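Local coordinates for protein histone-lysine N-methyltransferase SETMAR (Homo sapiens, PDB 3F2K) that is a fusion of a histone-lysine methyltransferase with a DNA-binding mariner transposase and acts in DNA double-strand break repair and the restart of stalled replication forks, at residues R13-S18 and D219-Y224; L161-Y166 and N208-R213. One frame throughout, in Å; residues are numbered along the deposited sequence.

Overall arrangement
Both contacts lie in the mariner transposase domain, on the same side of its centre, with their centres about 13 Å apart. Interaction 1 joins helix 8-27 to the tail that follows helix 202-219. Interaction 2 joins the start of helix 163-176 to helix 202-219. Both segments of interaction 2 fall, in chain order, between those of interaction 1. Helix 202-219 is the shared element: its body serves interaction 2, and the tail beyond its end serves interaction 1. The contacts also touch, with Leu161 CD1 against Ser18 OG and Arg14 NH1. The two ends of the domain are thus held together beside the helix whose first residue, Pro163, has its side chain about 10 Å from the bound magnesium.

Interaction 1 (R13-S18 and D219-Y224); sequences RRFEVS and DCNGSY
Two hydrogen bonds from Arg14 carry the polar part of this contact. Arg14 NE donates to Gly222 O at 2.9 Å, and Arg14 NH2 to Ser223 O at 3.0 Å. Both oxygens lie near the guanidinium plane, but each carbonyl is met from above its own plane. A bend at chi3 (45°) turns the group to them. NH2 also has a salt bridge to Asp160, and NH1 a hydrogen bond to Ser158, so the charge is held on several sides. An alanine here would remove the guanidinium and would probably loosen the tail from helix 8-27.

Tyr224 CD1 lies over one face of that guanidinium, toward its rim, 3.7 Å from Arg14 CZ. The planes are 63° apart, so the groups are not stacked. Tyr224 OH bonds to Tyr157 O.

Apolar contact comes from Phe15. Phe15 CB lies 3.9 Å from Gly222 CA, and the ring turns its edge to Asn221 CA and Gly222 N. Gly222 has positive phi (95°), and its backbone angles call for glycine.

Helix 202-219 ends in a Schellman motif with Asn221, at positive phi, as its C-prime residue, and a type I' beta turn from Cys220 to Ser223 overlaps it.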
loop_
_atom_site.group_PDB
_atom_site.type_symbol
_atom_site.label_atom_id
_atom_site.label_comp_id
_atom_site.label_asym_id
_atom_site.label_seq_id
_atom_site.Cartn_x
_atom_site.Cartn_y
_atom_site.Cartn_z
ATOM N N ARG A 13 10.350 14.234 -10.914
ATOM C CA ARG A 13 10.034 13.821 -9.549
ATOM C C ARG A 13 10.228 12.317 -9.307
ATOM O O ARG A 13 10.758 11.911 -8.273
ATOM C CB ARG A 13 8.576 14.171 -9.243
ATOM C CG ARG A 13 8.216 13.942 -7.772
ATOM C CD ARG A 13 8.958 14.907 -6.834
ATOM N NE ARG A 13 8.510 14.677 -5.446
ATOM C CZ ARG A 13 9.330 14.560 -4.416
ATOM N NH1 ARG A 13 10.624 14.718 -4.600
ATOM N NH2 ARG A 13 8.845 14.323 -3.193
ATOM N N ARG A 14 9.753 11.487 -10.242
ATOM C CA ARG A 14 9.947 10.022 -10.171
ATOM C C ARG A 14 11.418 9.679 -10.149
ATOM O O ARG A 14 11.839 8.844 -9.310
ATOM C CB ARG A 14 9.269 9.250 -11.336
ATOM C CG ARG A 14 7.732 9.372 -11.300
ATOM C CD ARG A 14 7.075 8.875 -12.611
ATOM N NE ARG A 14 7.642 7.598 -13.061
ATOM C CZ ARG A 14 7.227 6.378 -12.705
ATOM N NH1 ARG A 14 6.281 6.203 -11.741
ATOM N NH2 ARG A 14 7.849 5.322 -13.248
ATOM N N PHE A 15 12.192 10.350 -10.993
ATOM C CA PHE A 15 13.617 10.022 -11.089
ATOM C C PHE A 15 14.288 10.430 -9.775
ATOM O O PHE A 15 15.040 9.648 -9.234
ATOM C CB PHE A 15 14.262 10.742 -12.267
ATOM C CG PHE A 15 15.743 10.469 -12.435
ATOM C CD1 PHE A 15 16.172 9.639 -13.463
ATOM C CD2 PHE A 15 16.693 11.054 -11.583
ATOM C CE1 PHE A 15 17.542 9.341 -13.649
ATOM C CE2 PHE A 15 18.078 10.780 -11.733
ATOM C CZ PHE A 15 18.515 9.954 -12.800
ATOM N N GLU A 16 13.982 11.636 -9.283
ATOM C CA GLU A 16 14.594 12.203 -8.085
ATOM C C GLU A 16 14.322 11.280 -6.895
ATOM O O GLU A 16 15.263 10.827 -6.201
ATOM C CB GLU A 16 14.047 13.647 -7.882
ATOM C CG GLU A 16 14.643 14.558 -6.719
ATOM C CD GLU A 16 13.865 15.958 -6.514
ATOM O OE1 GLU A 16 12.627 16.102 -6.787
ATOM O OE2 GLU A 16 14.501 16.950 -6.027
ATOM N N VAL A 17 13.054 10.969 -6.691
ATOM C CA VAL A 17 12.668 10.081 -5.539
ATOM C C VAL A 17 13.261 8.702 -5.650
ATOM O O VAL A 17 13.798 8.194 -4.674
ATOM C CB VAL A 17 11.138 9.944 -5.406
ATOM C CG1 VAL A 17 10.829 8.961 -4.341
ATOM C CG2 VAL A 17 10.496 11.278 -5.045
ATOM N N SER A 18 13.210 8.114 -6.841
ATOM C CA SER A 18 13.808 6.795 -7.084
ATOM C C SER A 18 15.269 6.749 -6.772
ATOM O O SER A 18 15.721 5.886 -6.022
ATOM C CB SER A 18 13.558 6.324 -8.526
ATOM O OG SER A 18 12.156 6.007 -8.646
ATOM N N ASP A 219 16.758 4.131 -14.716
ATOM C CA ASP A 219 17.276 3.677 -16.033
ATOM C C ASP A 219 16.484 4.285 -17.191
ATOM O O ASP A 219 17.048 4.530 -18.284
ATOM C CB ASP A 219 17.313 2.165 -16.155
ATOM C CG ASP A 219 18.381 1.500 -15.270
ATOM O OD1 ASP A 219 19.374 2.146 -14.891
ATOM O OD2 ASP A 219 18.203 0.296 -14.968
ATOM N N CYS A 220 15.184 4.489 -16.963
ATOM C CA CYS A 220 14.268 5.062 -17.947
ATOM C C CYS A 220 14.068 6.578 -17.762
ATOM O O CYS A 220 13.141 7.167 -18.302
ATOM C CB CYS A 220 12.923 4.333 -17.821
ATOM S SG CYS A 220 13.004 2.583 -18.233
ATOM N N ASN A 221 14.985 7.204 -17.029
ATOM C CA ASN A 221 15.018 8.668 -16.817
ATOM C C ASN A 221 13.699 9.211 -16.219
ATOM O O ASN A 221 13.292 10.348 -16.489
ATOM C CB ASN A 221 15.417 9.412 -18.139
ATOM C CG ASN A 221 16.648 8.829 -18.756
ATOM O OD1 ASN A 221 16.622 8.245 -19.866
ATOM N ND2 ASN A 221 17.712 8.867 -18.007
ATOM N N GLY A 222 13.060 8.406 -15.381
ATOM C CA GLY A 222 11.904 8.890 -14.683
ATOM C C GLY A 222 10.628 8.509 -15.413
ATOM O O GLY A 222 9.567 8.704 -14.866
ATOM N N SER A 223 10.732 7.856 -16.595
ATOM C CA SER A 223 9.525 7.381 -17.294
ATOM C C SER A 223 8.994 6.108 -16.635
ATOM O O SER A 223 9.591 5.611 -15.710
ATOM C CB SER A 223 9.764 7.106 -18.841
ATOM O OG SER A 223 10.346 8.273 -19.399
ATOM N N TYR A 224 7.866 5.614 -17.139
ATOM C CA TYR A 224 7.424 4.280 -16.829
ATOM C C TYR A 224 8.410 3.296 -17.427
ATOM O O TYR A 224 9.180 3.671 -18.345
ATOM C CB TYR A 224 6.031 4.019 -17.358
ATOM C CG TYR A 224 4.991 4.887 -16.642
ATOM C CD1 TYR A 224 4.940 4.952 -15.211
ATOM C CD2 TYR A 224 4.108 5.677 -17.367
ATOM C CE1 TYR A 224 4.021 5.764 -14.553
ATOM C CE2 TYR A 224 3.130 6.487 -16.708
ATOM C CZ TYR A 224 3.084 6.511 -15.279
ATOM O OH TYR A 224 2.159 7.339 -14.596
#

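Interaction 2 (L161-Y166 and N208-R213); sequences LLPTNY and NQLISR
Gln209 O is gripped by two bonds within helix 202-219. Arg213 N donates to Gln209 O at 3.1 Å, and Ser212 OG to Gln209 O at 2.9 Å, the latter on a lone pair. The helix is kinked where the N atoms of Leu210 and Ile211 lack a bond to the turn before; Arg213 N makes the regular bond four residues back.

Arg213 then reaches across to Tyr166. Its chain is extended from CG to NE, and the two side chains meet tip to tip. The guanidinium lies flat on the ring, with the planes 6° apart. Arg213 NE sits over the ring centre, and Arg213 CZ is 3.7 Å from the centroid of the Tyr166 ring, a cation-pi contact. Arg213 CD adds a CH-pi contact to the same face. Arg213 NH1 is hydrogen-bonded to Asp160 O, which with the stack limits the group's rotation. With CG in the crowded position between N and the carbonyl carbon (chi1 70°), the Tyr166 ring sits between Arg213 on one face and Pro163 CA on the other.

The domain has an RNase H-like transposase fold whose mariner relatives carry three aspartates in the DDE-type site. Asn165 stands 35 residues after the magnesium ligand Asp130, consistent with the asparagine that replaces the third acid here. Asn165 ND2 bonds to Asp38, the other protein ligand of the metal. Asn165 and Tyr166 are neighbours on the first turn of helix 163-176.

Leu210 packs beside the stack. Leu210 CD2 lies at the ring edge, 3.5 Å from Tyr166 OH, which itself bonds to Gly206 O. Leu210 CD2 is also 3.7 Å from Pro163 CG. Leu161 runs alongside Arg213 in the opposite direction, with Leu161 CD2 3.9 Å from Arg213 CB.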
loop_
_atom_site.group_PDB
_atom_site.type_symbol
_atom_site.label_atom_id
_atom_site.label_comp_id
_atom_site.label_asym_id
_atom_site.label_seq_id
_atom_site.Cartn_x
_atom_site.Cartn_y
_atom_site.Cartn_z
ATOM N N LEU A 161 5.325 2.175 -8.409
ATOM C CA LEU A 161 6.287 2.310 -7.291
ATOM C C LEU A 161 5.571 2.112 -5.927
ATOM O O LEU A 161 6.179 2.294 -4.876
ATOM C CB LEU A 161 7.009 3.649 -7.320
ATOM C CG LEU A 161 7.852 3.881 -8.605
ATOM C CD1 LEU A 161 8.527 5.299 -8.479
ATOM C CD2 LEU A 161 8.873 2.772 -8.913
ATOM N N LEU A 162 4.315 1.680 -5.972
ATOM C CA LEU A 162 3.470 1.587 -4.766
ATOM C C LEU A 162 3.234 0.079 -4.607
ATOM O O LEU A 162 2.484 -0.480 -5.360
ATOM C CB LEU A 162 2.136 2.345 -5.044
ATOM C CG LEU A 162 1.183 2.584 -3.894
ATOM C CD1 LEU A 162 1.821 3.446 -2.754
ATOM C CD2 LEU A 162 -0.125 3.228 -4.450
ATOM N N PRO A 163 3.905 -0.592 -3.678
ATOM C CA PRO A 163 3.785 -2.056 -3.671
ATOM C C PRO A 163 2.388 -2.675 -3.505
ATOM O O PRO A 163 2.166 -3.787 -4.001
ATOM C CB PRO A 163 4.757 -2.523 -2.552
ATOM C CG PRO A 163 5.764 -1.325 -2.428
ATOM C CD PRO A 163 4.864 -0.081 -2.653
ATOM N N THR A 164 1.456 -2.010 -2.805
ATOM C CA THR A 164 0.167 -2.611 -2.671
ATOM C C THR A 164 -0.444 -2.730 -4.064
ATOM O O THR A 164 -1.125 -3.700 -4.375
ATOM C CB THR A 164 -0.755 -1.804 -1.765
ATOM O OG1 THR A 164 -0.070 -1.621 -0.515
ATOM C CG2 THR A 164 -2.106 -2.530 -1.548
ATOM N N ASN A 165 -0.165 -1.728 -4.886
ATOM C CA ASN A 165 -0.749 -1.718 -6.218
ATOM C C ASN A 165 -0.028 -2.699 -7.187
ATOM O O ASN A 165 -0.689 -3.569 -7.780
ATOM C CB ASN A 165 -0.731 -0.278 -6.724
ATOM C CG ASN A 165 -1.766 -0.062 -7.741
ATOM O OD1 ASN A 165 -1.543 -0.354 -8.896
ATOM N ND2 ASN A 165 -2.920 0.428 -7.311
ATOM N N TYR A 166 1.293 -2.604 -7.309
ATOM C CA TYR A 166 2.010 -3.443 -8.294
ATOM C C TYR A 166 2.146 -4.935 -7.891
ATOM O O TYR A 166 2.290 -5.810 -8.746
ATOM C CB TYR A 166 3.349 -2.868 -8.705
ATOM C CG TYR A 166 4.465 -2.882 -7.670
ATOM C CD1 TYR A 166 5.027 -4.124 -7.199
ATOM C CD2 TYR A 166 4.969 -1.690 -7.150
ATOM C CE1 TYR A 166 6.099 -4.118 -6.299
ATOM C CE2 TYR A 166 6.021 -1.668 -6.260
ATOM C CZ TYR A 166 6.549 -2.875 -5.806
ATOM O OH TYR A 166 7.561 -2.779 -4.904
ATOM N N ASN A 208 10.579 -6.065 -1.349
ATOM C CA ASN A 208 11.971 -6.211 -1.872
ATOM C C ASN A 208 12.159 -5.787 -3.353
ATOM O O ASN A 208 13.209 -5.224 -3.742
ATOM C CB ASN A 208 12.503 -7.592 -1.475
ATOM C CG ASN A 208 12.856 -7.617 0.010
ATOM O OD1 ASN A 208 13.777 -6.906 0.439
ATOM N ND2 ASN A 208 12.131 -8.418 0.817
ATOM N N GLN A 209 11.083 -5.930 -4.108
ATOM C CA GLN A 209 11.070 -5.475 -5.516
ATOM C C GLN A 209 11.276 -3.984 -5.627
ATOM O O GLN A 209 11.643 -3.543 -6.687
ATOM C CB GLN A 209 9.789 -5.878 -6.212
ATOM C CG GLN A 209 9.953 -7.307 -6.690
ATOM C CD GLN A 209 8.720 -7.897 -7.326
ATOM O OE1 GLN A 209 7.697 -7.258 -7.400
ATOM N NE2 GLN A 209 8.840 -9.149 -7.804
ATOM N N LEU A 210 11.048 -3.204 -4.548
ATOM C CA LEU A 210 11.239 -1.762 -4.662
ATOM C C LEU A 210 12.598 -1.350 -5.222
ATOM O O LEU A 210 12.676 -0.353 -5.997
ATOM C CB LEU A 210 11.039 -1.025 -3.299
ATOM C CG LEU A 210 9.608 -0.885 -2.773
ATOM C CD1 LEU A 210 9.638 -0.428 -1.298
ATOM C CD2 LEU A 210 8.865 0.193 -3.651
ATOM N N ILE A 211 13.670 -2.007 -4.770
ATOM C CA ILE A 211 15.001 -1.607 -5.216
ATOM C C ILE A 211 15.125 -1.718 -6.728
ATOM O O ILE A 211 15.563 -0.773 -7.425
ATOM C CB ILE A 211 16.088 -2.440 -4.548
ATOM C CG1 ILE A 211 15.936 -2.296 -3.034
ATOM C CG2 ILE A 211 17.480 -1.894 -4.948
ATOM C CD1 ILE A 211 16.235 -0.889 -2.641
ATOM N N SER A 212 14.683 -2.845 -7.238
ATOM C CA SER A 212 14.746 -3.061 -8.700
ATOM C C SER A 212 13.861 -2.071 -9.479
ATOM O O SER A 212 14.272 -1.570 -10.561
ATOM C CB SER A 212 14.479 -4.540 -9.077
ATOM O OG SER A 212 13.164 -4.936 -8.755
ATOM N N ARG A 213 12.693 -1.734 -8.929
ATOM C CA ARG A 213 11.782 -0.800 -9.578
ATOM C C ARG A 213 12.296 0.654 -9.513
ATOM O O ARG A 213 12.177 1.409 -10.522
ATOM C CB ARG A 213 10.411 -0.862 -8.938
ATOM C CG ARG A 213 9.701 -2.174 -9.349
ATOM C CD ARG A 213 8.352 -2.216 -8.729
ATOM N NE ARG A 213 7.653 -3.394 -9.235
ATOM C CZ ARG A 213 6.704 -3.385 -10.164
ATOM N NH1 ARG A 213 6.268 -2.239 -10.680
ATOM N NH2 ARG A 213 6.171 -4.559 -10.577
#